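Ethylbenzene dehydrogenase alpha-subunit (Aromatoleum aromaticum, PDB 2IVF) is the alpha-subunit of a molybdenum enzyme of the molybdopterin oxidoreductase family, binding a molybdenum atom, two molybdopterin dinucleotide groups and an iron-sulfur cluster. Local coordinates at residues 135-140 with 655-660; 139-144 with 859-864. All coordinates share one frame; numbering follows the deposited sequence.

Contact 1. Residues 135-140 with 655-660; sequences NNLYGD and YYEKHE. With MD1 (phosphoric acid 4-(2-amino-4-oxo-3,4,5,6,-tetrahydro-pteridin-6-yl)-2-hydroxy-3,4-dimercapto-but-3-en-yl ester guanylate ester), chain N.
The two methyl groups of L137 make the closest approaches to residues 655-657. L137 CD1 lies 3.6 Å from Y656 CD2, the two side chains crossing at about a right angle. CD2 of L137 settles 3.4 Å from the backbone O of Y655 and also meets the E657 carboxylate, 3.7 Å from OE2, where the glutamate chain arrives from the opposite direction. With CG beside the backbone N (chi1 -62°) and the chain extended beyond it, the isobutyl group reaches from the end of helix 134-137 to all three residues. The carboxylate oxygen that the methyl touches, E657 OE2, is salt-bridged to R142, and OE1 accepts from the backbone N of W654. The hydroxyl of Y656, at the far end of the ring from the leucine, is bonded to E106 and H82. In this molybdopterin oxidoreductase the same segment helps to line the dinucleotide pocket. K658, extended beyond CG, donates from NZ to the guanine O6 of MD1 over 2.9 Å, while the hydroxyl of Y655 comes within 2.8 Å of N7 on the same base. E687 and the backbone carbonyls of A653 and A195 also hold NZ, an anionic and polar surround that would favour a charged lysine. Behind the leucine, its CB rests on one face of the Y138 ring, 3.5 Å above the plane and offset toward the rim. V103 of strand 102-108 touches both L137 and Y656, and beyond K658 the chain enters the antiparallel sheet through strand 659-661, beside 670-676.

Contact 2. Residues 139-144 with 859-864; sequences GDERVK and LTNSHL
A type I beta turn from G139 to R142 meets an N-capped helix start here, and E141, within the turn, is the residue that reaches across. N861, the N-cap of helix 862-865, uses both ends of its amide: OD1 accepts from the backbone N of L864 over 3.0 Å, the capping bond, while ND2 donates to E141 OE2 over 2.8 Å. The second bond is nearly straight (169°); the carboxylate receives it on its syn lone pair, the acceptor lies in the amide plane, and the two planes are turned 57° against each other. ND2 also makes a weak bond to the backbone O of N135, so the amide is gripped from both ends, which should fix its rotation. E141 CB already lies 3.5 Å from T860 OG1; the torsions beyond it (chi1 62°, a bend at chi2) turn the carboxylate back over the T860 carbonyl and toward N861. E141 CD lies 3.3 Å from T860 O, an oxygen that accepts from H99 of the beta-subunit, which may ease the proximity of like partial charges. Two waters complete the join. One donates to E141 OE2 and accepts from T860 OG1, a hydroxyl also bonded to R638; the other donates to E141 OE1 at 2.6 Å and accepts from the backbone N of S862. Such a helix N-terminus would be expected to favour a charged carboxylate. N136 of helix 134-137 packs against E141, N861 and L864, while the turn leads on to strand 147-149, pairing its E141 backbone with that of M639.

How the contacts relate
The two contacts lie with centres about 10 Å apart on the same side of the chain's centre, and both start from one short piece of chain, sharing G139 and D140. Helix 134-137 gives contact 1; the loop before strand 147-149 gives contact 2. Their partners come 515 and 715 residues later, one in the molybdopterin oxidoreductase part of the chain, the other in the molybdopterin dinucleotide-binding domain. R142, from the loop of contact 2, reaches back to contact 1, where NH1 probably also hydrogen-bonds the backbone O of L137. The early segment thus ties together two regions far apart in sequence beside MD1, at a boundary with the beta-subunit.

Contact 1. Residues 135-140 with 655-660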
# COMPACT_ATOMS: atom_id res chain seq x y z
N ASN A 135 14.09 4.52 -0.25
CA ASN A 135 14.64 3.22 0.10
C ASN A 135 14.70 2.30 -1.07
O ASN A 135 15.61 1.48 -1.16
CB ASN A 135 13.82 2.61 1.22
CG ASN A 135 13.89 3.46 2.46
OD1 ASN A 135 14.93 3.51 3.10
ND2 ASN A 135 12.85 4.24 2.71
N ASN A 136 13.76 2.45 -2.00
CA ASN A 136 13.82 1.69 -3.25
C ASN A 136 15.06 2.04 -4.06
O ASN A 136 15.72 1.16 -4.64
CB ASN A 136 12.59 1.93 -4.10
CG ASN A 136 11.36 1.23 -3.57
OD1 ASN A 136 10.87 1.59 -2.52
ND2 ASN A 136 10.83 0.25 -4.32
N LEU A 137 15.36 3.32 -4.12
CA LEU A 137 16.48 3.78 -4.93
C LEU A 137 17.84 3.27 -4.44
O LEU A 137 18.79 3.24 -5.19
CB LEU A 137 16.47 5.31 -4.97
CG LEU A 137 15.27 5.96 -5.61
CD1 LEU A 137 15.49 7.52 -5.60
CD2 LEU A 137 14.99 5.43 -7.01
N TYR A 138 17.96 2.88 -3.18
CA TYR A 138 19.23 2.36 -2.69
C TYR A 138 19.10 0.93 -2.23
O TYR A 138 20.00 0.42 -1.58
CB TYR A 138 19.81 3.32 -1.64
CG TYR A 138 19.77 4.71 -2.27
CD1 TYR A 138 20.71 5.07 -3.23
CD2 TYR A 138 18.70 5.61 -1.99
CE1 TYR A 138 20.65 6.31 -3.86
CE2 TYR A 138 18.60 6.84 -2.60
CZ TYR A 138 19.58 7.18 -3.55
OH TYR A 138 19.53 8.37 -4.21
N GLY A 139 18.05 0.24 -2.67
CA GLY A 139 17.80 -1.11 -2.21
C GLY A 139 18.45 -2.19 -3.03
O GLY A 139 18.74 -2.01 -4.23
N ASP A 140 18.67 -3.34 -2.40
CA ASP A 140 19.35 -4.44 -3.04
C ASP A 140 18.50 -5.14 -4.08
O ASP A 140 18.94 -6.11 -4.68
CB ASP A 140 19.80 -5.44 -2.01
CG ASP A 140 20.98 -4.95 -1.20
OD1 ASP A 140 21.77 -4.16 -1.73
OD2 ASP A 140 21.11 -5.37 -0.05
N TYR A 655 12.07 6.10 -10.33
CA TYR A 655 11.39 7.38 -10.05
C TYR A 655 12.38 8.31 -9.39
O TYR A 655 13.23 7.88 -8.59
CB TYR A 655 10.11 7.21 -9.20
CG TYR A 655 9.32 5.98 -9.57
CD1 TYR A 655 9.27 5.51 -10.89
CD2 TYR A 655 8.66 5.25 -8.59
CE1 TYR A 655 8.57 4.37 -11.20
CE2 TYR A 655 7.98 4.12 -8.90
CZ TYR A 655 7.94 3.68 -10.18
OH TYR A 655 7.29 2.55 -10.42
N TYR A 656 12.29 9.58 -9.77
CA TYR A 656 13.19 10.65 -9.30
C TYR A 656 14.50 10.69 -10.06
O TYR A 656 15.32 11.61 -9.86
CB TYR A 656 13.57 10.58 -7.83
CG TYR A 656 12.51 10.41 -6.78
CD1 TYR A 656 11.15 10.67 -7.03
CD2 TYR A 656 12.88 10.02 -5.49
CE1 TYR A 656 10.20 10.49 -6.03
CE2 TYR A 656 11.96 9.84 -4.50
CZ TYR A 656 10.60 10.10 -4.76
OH TYR A 656 9.68 9.93 -3.76
N GLU A 657 14.73 9.72 -10.93
CA GLU A 657 16.03 9.56 -11.61
C GLU A 657 15.92 9.80 -13.11
O GLU A 657 16.89 9.60 -13.87
CB GLU A 657 16.57 8.16 -11.41
CG GLU A 657 16.91 7.81 -9.96
CD GLU A 657 17.43 6.39 -9.80
OE1 GLU A 657 17.15 5.56 -10.68
OE2 GLU A 657 18.12 6.11 -8.79
N LYS A 658 14.73 10.22 -13.53
CA LYS A 658 14.41 10.52 -14.92
C LYS A 658 13.20 11.43 -14.97
O LYS A 658 12.28 11.35 -14.15
CB LYS A 658 14.12 9.25 -15.69
CG LYS A 658 12.90 8.50 -15.21
CD LYS A 658 12.91 7.03 -15.77
CE LYS A 658 11.73 6.31 -15.15
NZ LYS A 658 11.75 4.84 -15.41
N HIS A 659 13.20 12.35 -15.93
CA HIS A 659 12.05 13.27 -16.05
C HIS A 659 10.83 12.46 -16.48
O HIS A 659 10.93 11.55 -17.33
CB HIS A 659 12.29 14.32 -17.08
CG HIS A 659 13.52 15.13 -16.84
ND1 HIS A 659 14.77 14.73 -17.27
CD2 HIS A 659 13.69 16.33 -16.23
CE1 HIS A 659 15.66 15.64 -16.93
NE2 HIS A 659 15.04 16.63 -16.31
N GLU A 660 9.69 12.77 -15.86
CA GLU A 660 8.43 12.11 -16.19
C GLU A 660 7.25 12.95 -15.77
O GLU A 660 7.39 14.02 -15.19
CB GLU A 660 8.36 10.73 -15.49
CG GLU A 660 8.70 9.54 -16.36
CD GLU A 660 7.64 9.27 -17.41
OE1 GLU A 660 6.60 9.97 -17.39
OE2 GLU A 660 7.83 8.37 -18.25
PB MD1 N . 2.40 -5.93 -13.47
O3B MD1 N . 3.09 -5.56 -12.09
O1B MD1 N . 2.30 -4.67 -14.25
O2B MD1 N . 2.92 -7.19 -14.05
O3A MD1 N . 0.93 -6.29 -12.99
C10 MD1 N . -0.12 -5.31 -12.89
C11 MD1 N . -1.26 -6.07 -12.23
O11 MD1 N . -0.88 -6.10 -10.81
C12 MD1 N . -2.55 -5.29 -12.36
S12 MD1 N . -2.57 -3.64 -12.78
C13 MD1 N . -3.76 -5.87 -12.07
S13 MD1 N . -5.21 -5.02 -12.15
C14 MD1 N . -3.89 -7.30 -11.70
N15 MD1 N . -4.45 -7.62 -10.43
C16 MD1 N . -4.48 -8.91 -9.97
C15 MD1 N . -5.15 -9.15 -8.78
O14 MD1 N . -5.71 -8.22 -8.14
N17 MD1 N . -5.07 -10.43 -8.33
C17 MD1 N . -4.44 -11.43 -9.06
N16 MD1 N . -4.46 -12.65 -8.54
N18 MD1 N . -3.85 -11.17 -10.24
C20 MD1 N . -3.87 -9.94 -10.69
N8 MD1 N . -3.31 -9.68 -11.90
C7 MD1 N . -3.19 -8.37 -12.49
PA MD1 N . 4.52 -5.92 -11.44
O1A MD1 N . 4.77 -4.83 -10.45
O2A MD1 N . 4.45 -7.31 -10.93
O5' MD1 N . 5.57 -5.86 -12.61
C5' MD1 N . 5.88 -4.56 -13.11
C4' MD1 N . 7.35 -4.39 -13.16
O4' MD1 N . 7.51 -3.02 -13.51
C1' MD1 N . 8.75 -2.65 -12.90
N9 MD1 N . 8.95 -1.20 -12.77
C4 MD1 N . 9.76 -0.50 -13.55
N3 MD1 N . 10.52 -0.92 -14.59
C2 MD1 N . 11.27 -0.04 -15.26
N2 MD1 N . 12.03 -0.44 -16.32
N1 MD1 N . 11.31 1.27 -14.81
C6 MD1 N . 10.56 1.75 -13.76
O6 MD1 N . 10.61 2.95 -13.49
C5 MD1 N . 9.74 0.83 -13.10
N7 MD1 N . 8.92 0.89 -12.06
C8 MD1 N . 8.44 -0.35 -11.87
C2' MD1 N . 8.71 -3.29 -11.52
O2' MD1 N . 10.02 -3.51 -10.94
C3' MD1 N . 7.92 -4.58 -11.75
O3' MD1 N . 8.76 -5.76 -11.71

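Contact 2. Residues 139-144 with 859-864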
# COMPACT_ATOMS: atom_id res chain seq x y z
N GLY A 139 18.05 0.24 -2.67
CA GLY A 139 17.80 -1.11 -2.21
C GLY A 139 18.45 -2.19 -3.03
O GLY A 139 18.74 -2.01 -4.23
N ASP A 140 18.67 -3.34 -2.40
CA ASP A 140 19.35 -4.44 -3.04
C ASP A 140 18.50 -5.14 -4.08
O ASP A 140 18.94 -6.11 -4.68
CB ASP A 140 19.80 -5.44 -2.01
CG ASP A 140 20.98 -4.95 -1.20
OD1 ASP A 140 21.77 -4.16 -1.73
OD2 ASP A 140 21.11 -5.37 -0.05
N GLU A 141 17.26 -4.68 -4.26
CA GLU A 141 16.44 -5.23 -5.34
C GLU A 141 16.82 -4.67 -6.68
O GLU A 141 16.35 -5.14 -7.69
CB GLU A 141 14.98 -4.95 -5.09
CG GLU A 141 14.62 -3.43 -5.05
CD GLU A 141 14.48 -2.90 -3.64
OE1 GLU A 141 15.47 -3.03 -2.85
OE2 GLU A 141 13.38 -2.33 -3.33
N ARG A 142 17.68 -3.64 -6.71
CA ARG A 142 17.93 -2.97 -7.98
C ARG A 142 18.91 -3.67 -8.87
O ARG A 142 19.93 -4.16 -8.41
CB ARG A 142 18.45 -1.57 -7.74
CG ARG A 142 17.48 -0.68 -7.11
CD ARG A 142 17.96 0.76 -7.25
NE ARG A 142 17.78 1.23 -8.61
CZ ARG A 142 17.82 2.50 -8.97
NH1 ARG A 142 18.03 3.44 -8.08
NH2 ARG A 142 17.63 2.83 -10.26
N VAL A 143 18.59 -3.69 -10.16
CA VAL A 143 19.53 -4.04 -11.19
C VAL A 143 20.11 -2.74 -11.77
O VAL A 143 19.38 -1.80 -12.13
CB VAL A 143 18.88 -4.96 -12.18
CG1 VAL A 143 18.45 -6.21 -11.43
CG2 VAL A 143 17.65 -4.35 -12.81
N LYS A 144 21.43 -2.67 -11.75
CA LYS A 144 22.17 -1.46 -12.07
C LYS A 144 23.09 -1.63 -13.27
O LYS A 144 23.62 -0.64 -13.80
CB LYS A 144 22.99 -1.00 -10.83
CG LYS A 144 22.12 -0.38 -9.73
CD LYS A 144 22.92 0.10 -8.46
CE LYS A 144 24.04 -0.81 -8.02
NZ LYS A 144 24.74 -0.32 -6.78
N LEU A 859 7.61 -4.84 -3.26
CA LEU A 859 7.51 -6.16 -2.65
C LEU A 859 8.86 -6.78 -2.38
O LEU A 859 8.99 -7.76 -1.62
CB LEU A 859 6.62 -7.09 -3.49
CG LEU A 859 5.13 -6.84 -3.42
CD1 LEU A 859 4.36 -7.92 -4.27
CD2 LEU A 859 4.62 -6.71 -1.94
N THR A 860 9.88 -6.23 -3.02
CA THR A 860 11.24 -6.66 -2.77
C THR A 860 12.03 -5.55 -2.07
O THR A 860 13.27 -5.54 -2.09
CB THR A 860 11.93 -7.18 -4.07
OG1 THR A 860 11.77 -6.23 -5.14
CG2 THR A 860 11.38 -8.56 -4.44
N ASN A 861 11.32 -4.63 -1.41
CA ASN A 861 11.97 -3.57 -0.67
C ASN A 861 12.08 -3.91 0.77
O ASN A 861 11.07 -4.12 1.44
CB ASN A 861 11.23 -2.25 -0.80
CG ASN A 861 12.02 -1.14 -0.26
OD1 ASN A 861 11.70 -0.57 0.80
ND2 ASN A 861 13.12 -0.84 -0.94
N SER A 862 13.30 -3.96 1.28
CA SER A 862 13.47 -4.29 2.69
C SER A 862 12.69 -3.37 3.63
O SER A 862 11.98 -3.84 4.51
CB SER A 862 14.94 -4.25 3.07
OG SER A 862 15.60 -5.33 2.46
N HIS A 863 12.88 -2.07 3.46
CA HIS A 863 12.28 -1.06 4.34
C HIS A 863 10.76 -1.20 4.43
O HIS A 863 10.17 -1.22 5.54
CB HIS A 863 12.68 0.32 3.84
CG HIS A 863 12.22 1.44 4.71
ND1 HIS A 863 13.01 1.97 5.71
CD2 HIS A 863 11.07 2.15 4.73
CE1 HIS A 863 12.37 2.96 6.30
NE2 HIS A 863 11.19 3.10 5.72
N LEU A 864 10.11 -1.30 3.26
CA LEU A 864 8.66 -1.31 3.19
C LEU A 864 8.14 -2.65 3.61
O LEU A 864 7.01 -2.76 4.12
CB LEU A 864 8.18 -0.91 1.77
CG LEU A 864 8.29 0.60 1.51
CD1 LEU A 864 8.15 1.02 0.02
CD2 LEU A 864 7.20 1.31 2.41
O HOH W 1 11.33 -3.69 -4.47
O HOH W 2 15.49 -3.14 -0.28